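Local atomic coordinates of extracellular solute-binding protein family 1 (Kribbella flavida, PDB entry 5IXP), a protein that probably binds a solute outside the cell and delivers it to an ABC transporter for uptake. Residues A[10-22]-A[293-307]. Sequence-based numbering, arbitrary orientation.
Sequences NEFGYSDLYREYE and WLTAPEQQIKVFKKV
Lys-302 reaches across to helix 15-22 and donates from NZ to Glu-20 OE1 at 2.8 Å. The ammonium comes in on the syn side of the carboxylate, 34° out of its plane. The extended Lys-302 chain runs past Leu-17, whose CD2 lies a tight 3.5 Å from Lys-302 CD. The same NZ also donates to Gln-299 OE1, on a lone pair in the carbonyl plane. That amide is held at its other end too: Gln-299 NE2 gives a hydrogen to Trp-293 O, 2.8 Å away. Ala-296 N reaches this carbonyl from the opposite face. An alanine in place of Lys-302 would probably leave Glu-20 without this countercharge and Gln-299 OE1 without this donor. Farther along, Lys-306 NZ meets Asp-16 OD2 from above the carboxylate plane, while Arg-19 NH1 forms a salt bridge with Asp-16 OD1 on the same helix. Leu-17 fits as a knob among Leu-294, Gln-299, Lys-302 and Val-303. Leu-294 CD2 sits over one face of the Tyr-14 ring, 4.1 Å from its centroid. A water joins Tyr-14 OH to Leu-294 O, and Leu-275 of strand 269-276 backs both residues. The contact thus pairs a buried apolar core with lysine-carboxylate bridges at its margin, joining helices of probably one lobe of the solute-binding fold.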
ATOM      1  N   ASN A  10      -9.684  -8.496  -7.955  1.00 16.70           N
ATOM      2  CA  ASN A  10      -9.117  -7.622  -8.979  1.00 19.39           C
ATOM      3  C   ASN A  10      -8.345  -8.485  -9.971  1.00 17.45           C
ATOM      4  O   ASN A  10      -8.825  -9.560 -10.336  1.00 19.70           O
ATOM      5  CB  ASN A  10      -8.251  -6.529  -8.348  1.00 20.91           C
ATOM      6  CG  ASN A  10      -9.069  -5.560  -7.492  1.00 30.75           C
ATOM      7  OD1 ASN A  10     -10.249  -5.310  -7.769  1.00 33.10           O
ATOM      8  ND2 ASN A  10      -8.446  -5.012  -6.451  1.00 33.90           N
ATOM      9  N   GLU A  11      -7.159  -8.074 -10.408  1.00 16.90           N
ATOM     10  CA  GLU A  11      -6.434  -8.850 -11.418  1.00 16.67           C
ATOM     11  C   GLU A  11      -5.039  -9.200 -10.913  1.00 17.04           C
ATOM     12  O   GLU A  11      -4.109  -8.385 -10.995  1.00 16.74           O
ATOM     13  CB  GLU A  11      -6.362  -8.104 -12.748  1.00 22.05           C
ATOM     14  CG  GLU A  11      -5.689  -8.940 -13.841  1.00 27.04           C
ATOM     15  CD  GLU A  11      -6.331 -10.319 -13.987  1.00 29.13           C
ATOM     16  OE1 GLU A  11      -7.449 -10.403 -14.540  1.00 33.17           O
ATOM     17  OE2 GLU A  11      -5.733 -11.315 -13.522  1.00 23.24           O
ATOM     18  N   PHE A  12      -4.883 -10.436 -10.427  1.00 15.31           N
ATOM     19  CA  PHE A  12      -3.572 -10.909 -10.008  1.00 12.76           C
ATOM     20  C   PHE A  12      -2.664 -11.251 -11.184  1.00 16.39           C
ATOM     21  O   PHE A  12      -1.453 -11.396 -10.987  1.00 16.70           O
ATOM     22  CB  PHE A  12      -3.724 -12.119  -9.078  1.00 13.60           C
ATOM     23  CG  PHE A  12      -3.945 -11.735  -7.637  1.00 14.74           C
ATOM     24  CD1 PHE A  12      -5.001 -10.923  -7.290  1.00 13.90           C
ATOM     25  CD2 PHE A  12      -3.087 -12.172  -6.639  1.00 16.88           C
ATOM     26  CE1 PHE A  12      -5.215 -10.548  -5.969  1.00 12.83           C
ATOM     27  CE2 PHE A  12      -3.285 -11.804  -5.313  1.00 13.94           C
ATOM     28  CZ  PHE A  12      -4.355 -10.975  -4.982  1.00 11.66           C
ATOM     29  N   GLY A  13      -3.207 -11.368 -12.394  1.00 14.48           N
ATOM     30  CA  GLY A  13      -2.372 -11.667 -13.544  1.00 13.78           C
ATOM     31  C   GLY A  13      -1.896 -13.100 -13.621  1.00 12.56           C
ATOM     32  O   GLY A  13      -0.903 -13.378 -14.303  1.00 14.60           O
ATOM     33  N   TYR A  14      -2.594 -14.029 -12.966  1.00 11.38           N
ATOM     34  CA  TYR A  14      -2.135 -15.410 -12.830  1.00 11.95           C
ATOM     35  C   TYR A  14      -2.633 -16.347 -13.932  1.00 13.07           C
ATOM     36  O   TYR A  14      -2.233 -17.516 -13.942  1.00 14.34           O
ATOM     37  CB  TYR A  14      -2.587 -15.981 -11.486  1.00 10.62           C
ATOM     38  CG  TYR A  14      -1.855 -15.483 -10.261  1.00 10.02           C
ATOM     39  CD1 TYR A  14      -2.319 -15.813  -8.989  1.00 12.70           C
ATOM     40  CD2 TYR A  14      -0.675 -14.728 -10.365  1.00 10.97           C
ATOM     41  CE1 TYR A  14      -1.656 -15.395  -7.845  1.00 11.61           C
ATOM     42  CE2 TYR A  14      -0.004 -14.295  -9.212  1.00 13.13           C
ATOM     43  CZ  TYR A  14      -0.506 -14.640  -7.958  1.00 14.72           C
ATOM     44  OH  TYR A  14       0.136 -14.239  -6.806  1.00 16.43           O
ATOM     45  N   SER A  15      -3.497 -15.890 -14.840  1.00 13.77           N
ATOM     46  CA  SER A  15      -4.171 -16.830 -15.746  1.00 17.11           C
ATOM     47  C   SER A  15      -3.182 -17.698 -16.526  1.00 18.58           C
ATOM     48  O   SER A  15      -3.351 -18.924 -16.613  1.00 16.59           O
ATOM     49  CB  SER A  15      -5.087 -16.078 -16.710  1.00 20.41           C
ATOM     50  OG  SER A  15      -6.170 -15.492 -16.002  1.00 26.98           O
ATOM     51  N   ASP A  16      -2.148 -17.087 -17.111  1.00 15.56           N
ATOM     52  CA  ASP A  16      -1.171 -17.896 -17.842  1.00 19.87           C
ATOM     53  C   ASP A  16      -0.359 -18.765 -16.897  1.00 19.03           C
ATOM     54  O   ASP A  16       0.064 -19.865 -17.273  1.00 17.94           O
ATOM     55  CB  ASP A  16      -0.213 -17.018 -18.654  1.00 25.28           C
ATOM     56  CG  ASP A  16      -0.923 -16.168 -19.684  1.00 37.94           C
ATOM     57  OD1 ASP A  16      -1.968 -16.617 -20.203  1.00 42.25           O
ATOM     58  OD2 ASP A  16      -0.428 -15.053 -19.975  1.00 42.33           O
ATOM     59  N   LEU A  17      -0.124 -18.284 -15.674  1.00 15.60           N
ATOM     60  CA  LEU A  17       0.685 -19.042 -14.732  1.00 13.64           C
ATOM     61  C   LEU A  17       0.002 -20.347 -14.351  1.00 15.56           C
ATOM     62  O   LEU A  17       0.673 -21.372 -14.197  1.00 13.75           O
ATOM     63  CB  LEU A  17       0.977 -18.210 -13.485  1.00 13.87           C
ATOM     64  CG  LEU A  17       1.681 -16.880 -13.742  1.00 18.40           C
ATOM     65  CD1 LEU A  17       2.129 -16.256 -12.437  1.00 16.87           C
ATOM     66  CD2 LEU A  17       2.856 -17.080 -14.675  1.00 21.97           C
ATOM     67  N   TYR A  18      -1.330 -20.329 -14.190  1.00 13.70           N
ATOM     68  CA  TYR A  18      -2.034 -21.565 -13.859  1.00 11.03           C
ATOM     69  C   TYR A  18      -1.826 -22.608 -14.946  1.00 15.42           C
ATOM     70  O   TYR A  18      -1.629 -23.792 -14.649  1.00 15.01           O
ATOM     71  CB  TYR A  18      -3.531 -21.313 -13.680  1.00 10.42           C
ATOM     72  CG  TYR A  18      -3.911 -20.300 -12.622  1.00 12.13           C
ATOM     73  CD1 TYR A  18      -3.215 -20.214 -11.418  1.00 11.00           C
ATOM     74  CD2 TYR A  18      -4.997 -19.444 -12.823  1.00 11.86           C
ATOM     75  CE1 TYR A  18      -3.587 -19.289 -10.434  1.00  9.84           C
ATOM     76  CE2 TYR A  18      -5.378 -18.517 -11.844  1.00 12.99           C
ATOM     77  CZ  TYR A  18      -4.669 -18.448 -10.658  1.00 12.87           C
ATOM     78  OH  TYR A  18      -5.040 -17.531  -9.693  1.00 13.33           O
ATOM     79  N   ARG A  19      -1.882 -22.186 -16.216  0.58 12.52           N
ATOM     80  CA  ARG A  19      -1.652 -23.112 -17.322  0.58 15.04           C
ATOM     81  C   ARG A  19      -0.242 -23.679 -17.271  0.58 16.81           C
ATOM     82  O   ARG A  19      -0.037 -24.883 -17.483  0.58 15.64           O
ATOM     83  CB  ARG A  19      -1.886 -22.412 -18.661  0.58 15.11           C
ATOM     84  CG  ARG A  19      -3.293 -21.892 -18.850  0.58 19.86           C
ATOM     85  CD  ARG A  19      -3.512 -21.260 -20.220  0.58 23.81           C
ATOM     86  NE  ARG A  19      -4.810 -20.595 -20.281  0.58 28.29           N
ATOM     87  CZ  ARG A  19      -4.983 -19.278 -20.247  0.58 31.15           C
ATOM     88  NH1 ARG A  19      -3.935 -18.463 -20.184  0.58 29.03           N
ATOM     89  NH2 ARG A  19      -6.210 -18.774 -20.292  0.58 33.73           N
ATOM     90  N   GLU A  20       0.742 -22.822 -16.997  0.58 16.31           N
ATOM     91  CA  GLU A  20       2.126 -23.269 -16.900  0.58 14.75           C
ATOM     92  C   GLU A  20       2.296 -24.291 -15.786  0.58 15.30           C
ATOM     93  O   GLU A  20       2.944 -25.328 -15.968  0.58 16.69           O
ATOM     94  CB  GLU A  20       3.045 -22.069 -16.670  0.58 15.85           C
ATOM     95  CG  GLU A  20       3.106 -21.116 -17.839  0.58 18.73           C
ATOM     96  CD  GLU A  20       3.932 -19.881 -17.546  0.58 21.48           C
ATOM     97  OE1 GLU A  20       4.221 -19.616 -16.362  0.58 24.47           O
ATOM     98  OE2 GLU A  20       4.292 -19.178 -18.504  0.58 26.17           O
ATOM     99  N   TYR A  21       1.719 -24.013 -14.617  1.00 12.99           N
ATOM    100  CA  TYR A  21       1.879 -24.923 -13.488  1.00 11.95           C
ATOM    101  C   TYR A  21       1.270 -26.289 -13.782  1.00 10.77           C
ATOM    102  O   TYR A  21       1.871 -27.325 -13.470  1.00 14.88           O
ATOM    103  CB  TYR A  21       1.244 -24.316 -12.241  1.00 11.70           C
ATOM    104  CG  TYR A  21       1.652 -24.979 -10.952  1.00 12.32           C
ATOM    105  CD1 TYR A  21       2.844 -24.627 -10.322  1.00 13.11           C
ATOM    106  CD2 TYR A  21       0.851 -25.953 -10.358  1.00 12.36           C
ATOM    107  CE1 TYR A  21       3.230 -25.220  -9.135  1.00 14.12           C
ATOM    108  CE2 TYR A  21       1.224 -26.549  -9.162  1.00 14.65           C
ATOM    109  CZ  TYR A  21       2.418 -26.176  -8.559  1.00 14.38           C
ATOM    110  OH  TYR A  21       2.802 -26.749  -7.380  1.00 15.48           O
ATOM    111  N   GLU A  22       0.078 -26.307 -14.384  1.00 11.69           N
ATOM    112  CA  GLU A  22      -0.550 -27.585 -14.717  1.00 14.02           C
ATOM    113  C   GLU A  22       0.265 -28.354 -15.746  1.00 17.49           C
ATOM    114  O   GLU A  22       0.309 -29.592 -15.710  1.00 15.94           O
ATOM    115  CB  GLU A  22      -1.969 -27.361 -15.236  1.00 13.48           C
ATOM    116  CG  GLU A  22      -2.986 -26.977 -14.147  1.00 13.86           C
ATOM    117  CD  GLU A  22      -4.401 -27.024 -14.680  1.00 17.07           C
ATOM    118  OE1 GLU A  22      -4.533 -27.248 -15.898  1.00 23.83           O
ATOM    119  OE2 GLU A  22      -5.367 -26.844 -13.909  1.00 16.25           O
ATOM    120  N   TRP A 293       5.278 -21.105  -5.673  1.00 12.39           N
ATOM    121  CA  TRP A 293       5.663 -20.951  -7.071  1.00 12.55           C
ATOM    122  C   TRP A 293       5.070 -19.677  -7.671  1.00 13.58           C
ATOM    123  O   TRP A 293       5.756 -18.941  -8.397  1.00 14.28           O
ATOM    124  CB  TRP A 293       5.235 -22.182  -7.869  1.00 12.06           C
ATOM    125  CG  TRP A 293       5.618 -22.097  -9.316  1.00 13.69           C
ATOM    126  CD1 TRP A 293       6.830 -22.417  -9.862  1.00 15.88           C
ATOM    127  CD2 TRP A 293       4.792 -21.662 -10.399  1.00 12.32           C
ATOM    128  NE1 TRP A 293       6.808 -22.210 -11.220  1.00 15.66           N
ATOM    129  CE2 TRP A 293       5.567 -21.743 -11.575  1.00 14.21           C
ATOM    130  CE3 TRP A 293       3.469 -21.212 -10.490  1.00 12.15           C
ATOM    131  CZ2 TRP A 293       5.067 -21.386 -12.825  1.00 14.97           C
ATOM    132  CZ3 TRP A 293       2.969 -20.873 -11.734  1.00 13.81           C
ATOM    133  CH2 TRP A 293       3.768 -20.963 -12.888  1.00 14.53           C
ATOM    134  N   LEU A 294       3.798 -19.396  -7.377  1.00 10.48           N
ATOM    135  CA  LEU A 294       3.169 -18.193  -7.909  1.00 10.89           C
ATOM    136  C   LEU A 294       3.873 -16.926  -7.440  1.00 12.03           C
ATOM    137  O   LEU A 294       3.787 -15.892  -8.111  1.00 12.75           O
ATOM    138  CB  LEU A 294       1.686 -18.143  -7.503  1.00 11.76           C
ATOM    139  CG  LEU A 294       0.744 -19.140  -8.197  1.00 10.14           C
ATOM    140  CD1 LEU A 294      -0.586 -19.194  -7.444  1.00  9.23           C
ATOM    141  CD2 LEU A 294       0.512 -18.781  -9.675  1.00 12.12           C
ATOM    142  N   THR A 295       4.540 -16.967  -6.286  1.00 10.46           N
ATOM    143  CA  THR A 295       5.203 -15.783  -5.747  1.00 12.02           C
ATOM    144  C   THR A 295       6.717 -15.812  -5.934  1.00 11.92           C
ATOM    145  O   THR A 295       7.409 -14.927  -5.416  1.00 15.00           O
ATOM    146  CB  THR A 295       4.859 -15.602  -4.264  1.00 12.06           C
ATOM    147  OG1 THR A 295       5.250 -16.774  -3.525  1.00 10.67           O
ATOM    148  CG2 THR A 295       3.353 -15.363  -4.102  1.00 13.19           C
ATOM    149  N   ALA A 296       7.241 -16.796  -6.674  1.00 12.69           N
ATOM    150  CA  ALA A 296       8.666 -16.859  -6.969  1.00 13.38           C
ATOM    151  C   ALA A 296       9.075 -15.733  -7.925  1.00 15.93           C
ATOM    152  O   ALA A 296       8.247 -15.213  -8.682  1.00 15.00           O
ATOM    153  CB  ALA A 296       9.023 -18.223  -7.572  1.00 10.25           C
ATOM    154  N   PRO A 297      10.360 -15.346  -7.913  1.00 14.91           N
ATOM    155  CA  PRO A 297      10.798 -14.229  -8.770  1.00 15.63           C
ATOM    156  C   PRO A 297      10.439 -14.376 -10.240  1.00 15.46           C
ATOM    157  O   PRO A 297       9.993 -13.393 -10.844  1.00 17.32           O
ATOM    158  CB  PRO A 297      12.324 -14.210  -8.574  1.00 17.32           C
ATOM    159  CG  PRO A 297      12.565 -14.889  -7.276  1.00 17.95           C
ATOM    160  CD  PRO A 297      11.429 -15.825  -7.017  1.00 15.54           C
ATOM    161  N   GLU A 298      10.620 -15.563 -10.837  0.60 15.72           N
ATOM    162  CA  GLU A 298      10.309 -15.716 -12.256  0.60 15.34           C
ATOM    163  C   GLU A 298       8.835 -15.434 -12.525  0.60 15.69           C
ATOM    164  O   GLU A 298       8.487 -14.843 -13.555  0.60 16.57           O
ATOM    165  CB  GLU A 298      10.694 -17.116 -12.753  0.60 16.88           C
ATOM    166  CG  GLU A 298      12.206 -17.360 -12.827  0.60 18.17           C
ATOM    167  CD  GLU A 298      12.594 -18.569 -13.681  0.60 25.56           C
ATOM    168  OE1 GLU A 298      11.746 -19.463 -13.907  0.60 32.02           O
ATOM    169  OE2 GLU A 298      13.759 -18.628 -14.130  0.60 26.07           O
ATOM    170  N   GLN A 299       7.955 -15.831 -11.603  1.00 13.67           N
ATOM    171  CA  GLN A 299       6.532 -15.589 -11.791  1.00 12.26           C
ATOM    172  C   GLN A 299       6.171 -14.139 -11.506  1.00 13.61           C
ATOM    173  O   GLN A 299       5.321 -13.565 -12.194  1.00 13.54           O
ATOM    174  CB  GLN A 299       5.712 -16.545 -10.925  1.00 10.52           C
ATOM    175  CG  GLN A 299       5.549 -17.929 -11.584  1.00 12.13           C
ATOM    176  CD  GLN A 299       6.870 -18.651 -11.764  1.00 14.10           C
ATOM    177  OE1 GLN A 299       7.380 -18.765 -12.881  1.00 15.19           O
ATOM    178  NE2 GLN A 299       7.427 -19.157 -10.664  1.00 11.87           N
ATOM    179  N   GLN A 300       6.816 -13.518 -10.518  1.00 11.61           N
ATOM    180  CA  GLN A 300       6.527 -12.108 -10.280  1.00 14.23           C
ATOM    181  C   GLN A 300       6.963 -11.245 -11.459  1.00 16.18           C
ATOM    182  O   GLN A 300       6.316 -10.232 -11.761  1.00 13.34           O
ATOM    183  CB  GLN A 300       7.178 -11.649  -8.976  1.00 14.98           C
ATOM    184  CG  GLN A 300       6.665 -12.424  -7.755  1.00 14.40           C
ATOM    185  CD  GLN A 300       6.515 -11.539  -6.530  1.00 13.53           C
ATOM    186  OE1 GLN A 300       6.696 -10.331  -6.607  1.00 16.98           O
ATOM    187  NE2 GLN A 300       6.190 -12.139  -5.399  1.00 13.00           N
ATOM    188  N   ILE A 301       8.025 -11.644 -12.162  1.00 13.92           N
ATOM    189  CA  ILE A 301       8.401 -10.929 -13.380  1.00 12.39           C
ATOM    190  C   ILE A 301       7.333 -11.098 -14.457  1.00 13.85           C
ATOM    191  O   ILE A 301       6.971 -10.135 -15.143  1.00 15.20           O
ATOM    192  CB  ILE A 301       9.783 -11.392 -13.868  1.00 15.33           C
ATOM    193  CG1 ILE A 301      10.858 -10.904 -12.893  1.00 17.89           C
ATOM    194  CG2 ILE A 301      10.034 -10.890 -15.296  1.00 16.41           C
ATOM    195  CD1 ILE A 301      12.189 -11.573 -13.069  1.00 21.92           C
ATOM    196  N   LYS A 302       6.803 -12.316 -14.623  1.00 14.31           N
ATOM    197  CA  LYS A 302       5.747 -12.518 -15.613  1.00 16.74           C
ATOM    198  C   LYS A 302       4.528 -11.655 -15.307  1.00 17.80           C
ATOM    199  O   LYS A 302       3.941 -11.052 -16.214  1.00 16.95           O
ATOM    200  CB  LYS A 302       5.348 -13.991 -15.675  1.00 17.15           C
ATOM    201  CG  LYS A 302       6.431 -14.902 -16.186  1.00 21.11           C
ATOM    202  CD  LYS A 302       6.010 -16.351 -15.994  1.00 22.60           C
ATOM    203  CE  LYS A 302       7.160 -17.313 -16.169  1.00 25.23           C
ATOM    204  NZ  LYS A 302       6.798 -18.666 -15.669  1.00 25.05           N
ATOM    205  N   VAL A 303       4.137 -11.583 -14.030  1.00 15.42           N
ATOM    206  CA  VAL A 303       2.996 -10.763 -13.630  1.00 14.03           C
ATOM    207  C   VAL A 303       3.293  -9.288 -13.873  1.00 14.17           C
ATOM    208  O   VAL A 303       2.433  -8.538 -14.351  1.00 14.30           O
ATOM    209  CB  VAL A 303       2.643 -11.041 -12.153  1.00 15.34           C
ATOM    210  CG1 VAL A 303       1.630 -10.024 -11.627  1.00 17.17           C
ATOM    211  CG2 VAL A 303       2.128 -12.495 -11.972  1.00 15.79           C
ATOM    212  N   PHE A 304       4.514  -8.852 -13.546  1.00 13.17           N
ATOM    213  CA  PHE A 304       4.911  -7.473 -13.817  1.00 14.02           C
ATOM    214  C   PHE A 304       4.736  -7.122 -15.294  1.00 15.31           C
ATOM    215  O   PHE A 304       4.212  -6.055 -15.628  1.00 17.23           O
ATOM    216  CB  PHE A 304       6.364  -7.256 -13.382  1.00 14.00           C
ATOM    217  CG  PHE A 304       6.916  -5.906 -13.755  1.00 18.94           C
ATOM    218  CD1 PHE A 304       6.566  -4.778 -13.029  1.00 21.18           C
ATOM    219  CD2 PHE A 304       7.808  -5.770 -14.818  1.00 21.03           C
ATOM    220  CE1 PHE A 304       7.082  -3.527 -13.365  1.00 25.07           C
ATOM    221  CE2 PHE A 304       8.324  -4.527 -15.156  1.00 23.93           C
ATOM    222  CZ  PHE A 304       7.963  -3.407 -14.429  1.00 24.74           C
ATOM    223  N   LYS A 305       5.167  -8.004 -16.197  1.00 17.02           N
ATOM    224  CA  LYS A 305       5.012  -7.688 -17.610  1.00 19.18           C
ATOM    225  C   LYS A 305       3.567  -7.778 -18.058  1.00 20.25           C
ATOM    226  O   LYS A 305       3.163  -7.050 -18.965  1.00 21.58           O
ATOM    227  CB  LYS A 305       5.899  -8.581 -18.467  1.00 24.13           C
ATOM    228  CG  LYS A 305       7.300  -8.723 -17.909  1.00 30.77           C
ATOM    229  CD  LYS A 305       8.238  -9.285 -18.932  1.00 40.64           C
ATOM    230  CE  LYS A 305       7.883 -10.703 -19.264  1.00 48.26           C
ATOM    231  NZ  LYS A 305       9.064 -11.601 -19.085  1.00 53.89           N
ATOM    232  N   LYS A 306       2.773  -8.641 -17.433  1.00 20.99           N
ATOM    233  CA  LYS A 306       1.394  -8.819 -17.870  1.00 21.27           C
ATOM    234  C   LYS A 306       0.494  -7.689 -17.378  1.00 19.36           C
ATOM    235  O   LYS A 306      -0.272  -7.115 -18.161  1.00 21.59           O
ATOM    236  CB  LYS A 306       0.867 -10.170 -17.389  1.00 21.44           C
ATOM    237  CG  LYS A 306      -0.414 -10.605 -18.085  1.00 29.15           C
ATOM    238  CD  LYS A 306      -0.982 -11.874 -17.462  1.00 36.52           C
ATOM    239  CE  LYS A 306      -2.197 -12.377 -18.241  1.00 41.58           C
ATOM    240  NZ  LYS A 306      -1.862 -12.647 -19.674  1.00 43.68           N
ATOM    241  N   VAL A 307       0.565  -7.352 -16.088  1.00 18.59           N
ATOM    242  CA  VAL A 307      -0.386  -6.401 -15.520  1.00 18.26           C
ATOM    243  C   VAL A 307       0.303  -5.242 -14.808  1.00 17.95           C
ATOM    244  O   VAL A 307      -0.368  -4.316 -14.347  1.00 22.33           O
ATOM    245  CB  VAL A 307      -1.373  -7.102 -14.564  1.00 19.58           C
ATOM    246  CG1 VAL A 307      -2.195  -8.143 -15.319  1.00 23.34           C
ATOM    247  CG2 VAL A 307      -0.650  -7.749 -13.413  1.00 17.71           C
TER
HETATM  248  O   HOH W   1       2.712 -13.494  -7.091  1.00 14.11           O